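Local atomic coordinates of xylose isomerase domain protein TIM barrel (Planctomyces limnophilus, PDB entry 3TVA), a protein that binds a magnesium ion within a TIM barrel of the xylose isomerase-like family and may act as an isomerase. Residues A[143-148]-A[174-179]. Numbering follows the deposited sequence. Where two conformers were deposited one is given.
Sequences DLLTHA and VNRPNL
L145, on the inner side of helix 132-149, packs its isobutyl group against the end of helix 164-174 and the loop after it. Its CG stands anti to the carbonyl carbon, and the two methyls part company at the fork. CD1 meets CG1 of V174 at 3.4 Å, a tight carbon pair, and also touches CG of R176. CD2 rests 3.9 Å from CB of L179 and lies against OD1 of N178.

Two polar grips flank this leucine. N178 carries its amide in the crowded position between backbone N and carbonyl carbon (chi1 64°), and slides back past L145 so that ND2 reaches the main-chain O of L145 at 3.0 Å. The bond is fairly straight, lies on a lone pair in the carbonyl plane, and keeps close to the amide plane. ND2 also donates to the O of Q153, so one amide ties the helix to the chain entering strand 154-158. R176, bent at chi2 (-65°), brings its guanidinium edge-on to T146: NH1 donates to OG1 at 3.0 Å, while a water accepts from NH2 and bonds OG1 at 2.7 Å, closing a small ring.

Behind these contacts, N175, just past the end of helix 164-174, turns the chain out of it with positive phi, and a type I beta turn from R176 to L179 delivers the chain into strand 179-183. The connection thus packs against helix 132-149 on the outside of a xylose isomerase-like TIM barrel, where strands 154-158 and 179-183 run parallel side by side.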
loop_
_atom_site.group_PDB
_atom_site.type_symbol
_atom_site.label_atom_id
_atom_site.label_comp_id
_atom_site.label_asym_id
_atom_site.label_seq_id
_atom_site.Cartn_x
_atom_site.Cartn_y
_atom_site.Cartn_z
ATOM N N ASP A 143 2.891 -6.949 -18.397
ATOM C CA ASP A 143 4.220 -7.535 -18.387
ATOM C C ASP A 143 4.702 -7.829 -16.960
ATOM O O ASP A 143 5.229 -8.909 -16.679
ATOM C CB ASP A 143 5.184 -6.582 -19.102
ATOM C CG ASP A 143 6.598 -7.110 -19.160
ATOM O OD1 ASP A 143 6.786 -8.293 -19.519
ATOM O OD2 ASP A 143 7.527 -6.334 -18.849
ATOM N N LEU A 144 4.529 -6.870 -16.055
ATOM C CA LEU A 144 4.870 -7.103 -14.655
ATOM C C LEU A 144 4.003 -8.213 -14.040
ATOM O O LEU A 144 4.485 -9.023 -13.240
ATOM C CB LEU A 144 4.722 -5.808 -13.859
ATOM C CG LEU A 144 4.933 -5.876 -12.343
ATOM C CD1 LEU A 144 6.336 -6.415 -11.966
ATOM C CD2 LEU A 144 4.693 -4.485 -11.740
ATOM N N LEU A 145 2.723 -8.249 -14.412
ATOM C CA LEU A 145 1.811 -9.267 -13.885
ATOM C C LEU A 145 2.204 -10.679 -14.313
ATOM O O LEU A 145 2.072 -11.633 -13.543
ATOM C CB LEU A 145 0.368 -8.956 -14.295
ATOM C CG LEU A 145 -0.177 -7.813 -13.432
ATOM C CD1 LEU A 145 -1.295 -7.112 -14.164
ATOM C CD2 LEU A 145 -0.652 -8.344 -12.072
ATOM N N THR A 146 2.713 -10.807 -15.528
ATOM C CA THR A 146 3.195 -12.109 -16.016
ATOM C C THR A 146 4.391 -12.566 -15.179
ATOM O O THR A 146 4.488 -13.738 -14.793
ATOM C CB THR A 146 3.597 -12.019 -17.499
ATOM O OG1 THR A 146 2.426 -11.761 -18.276
ATOM C CG2 THR A 146 4.300 -13.332 -18.016
ATOM N N HIS A 147 5.292 -11.631 -14.893
ATOM C CA HIS A 147 6.498 -11.947 -14.142
ATOM C C HIS A 147 6.099 -12.407 -12.742
ATOM O O HIS A 147 6.606 -13.411 -12.225
ATOM C CB HIS A 147 7.407 -10.716 -14.059
ATOM C CG HIS A 147 8.732 -10.988 -13.413
ATOM N ND1 HIS A 147 9.858 -11.320 -14.135
ATOM C CD2 HIS A 147 9.105 -10.999 -12.115
ATOM C CE1 HIS A 147 10.871 -11.513 -13.311
ATOM N NE2 HIS A 147 10.442 -11.323 -12.079
ATOM N N ALA A 148 5.170 -11.680 -12.133
ATOM C CA ALA A 148 4.666 -12.058 -10.819
ATOM C C ALA A 148 3.917 -13.401 -10.840
ATOM O O ALA A 148 4.080 -14.217 -9.922
ATOM C CB ALA A 148 3.776 -10.952 -10.242
ATOM N N VAL A 174 -6.574 -3.952 -17.977
ATOM C CA VAL A 174 -5.441 -4.854 -17.785
ATOM C C VAL A 174 -5.936 -6.306 -17.820
ATOM O O VAL A 174 -5.347 -7.168 -18.484
ATOM C CB VAL A 174 -4.714 -4.561 -16.457
ATOM C CG1 VAL A 174 -3.712 -5.664 -16.142
ATOM C CG2 VAL A 174 -4.024 -3.191 -16.518
ATOM N N ASN A 175 -7.028 -6.563 -17.100
ATOM C CA ASN A 175 -7.734 -7.846 -17.146
ATOM C C ASN A 175 -6.859 -9.076 -16.859
ATOM O O ASN A 175 -6.778 -9.965 -17.693
ATOM C CB ASN A 175 -8.474 -8.024 -18.499
ATOM C CG ASN A 175 -9.535 -9.136 -18.447
ATOM O OD1 ASN A 175 -9.939 -9.563 -17.366
ATOM N ND2 ASN A 175 -9.996 -9.595 -19.612
ATOM N N ARG A 176 -6.255 -9.129 -15.668
ATOM C CA ARG A 176 -5.413 -10.251 -15.239
ATOM C C ARG A 176 -5.883 -10.705 -13.859
ATOM O O ARG A 176 -6.223 -9.868 -13.018
ATOM C CB ARG A 176 -3.923 -9.825 -15.155
ATOM C CG ARG A 176 -3.260 -9.502 -16.518
ATOM C CD ARG A 176 -3.176 -10.759 -17.402
ATOM N NE ARG A 176 -2.433 -10.538 -18.652
ATOM C CZ ARG A 176 -1.107 -10.576 -18.762
ATOM N NH1 ARG A 176 -0.334 -10.817 -17.698
ATOM N NH2 ARG A 176 -0.553 -10.365 -19.953
ATOM N N PRO A 177 -5.898 -12.023 -13.616
ATOM C CA PRO A 177 -6.437 -12.564 -12.354
ATOM C C PRO A 177 -5.591 -12.270 -11.119
ATOM O O PRO A 177 -6.107 -12.349 -10.011
ATOM C CB PRO A 177 -6.484 -14.083 -12.603
ATOM C CG PRO A 177 -5.377 -14.315 -13.621
ATOM C CD PRO A 177 -5.464 -13.097 -14.534
ATOM N N ASN A 178 -4.308 -11.992 -11.302
ATOM C CA ASN A 178 -3.421 -11.687 -10.182
ATOM C C ASN A 178 -3.273 -10.189 -9.889
ATOM O O ASN A 178 -2.336 -9.781 -9.210
ATOM C CB ASN A 178 -2.073 -12.413 -10.273
ATOM C CG ASN A 178 -1.274 -11.978 -11.461
ATOM O OD1 ASN A 178 -1.839 -11.672 -12.515
ATOM N ND2 ASN A 178 0.048 -11.923 -11.305
ATOM N N LEU A 179 -4.098 -9.359 -10.526
ATOM C CA LEU A 179 -4.097 -7.932 -10.209
ATOM C C LEU A 179 -5.173 -7.554 -9.201
ATOM O O LEU A 179 -6.343 -7.884 -9.385
ATOM C CB LEU A 179 -4.267 -7.083 -11.477
ATOM C CG LEU A 179 -4.307 -5.559 -11.280
ATOM C CD1 LEU A 179 -2.973 -5.044 -10.712
ATOM C CD2 LEU A 179 -4.618 -4.853 -12.615
HETATM O O HOH W 1 2.338 -10.266 -20.556
#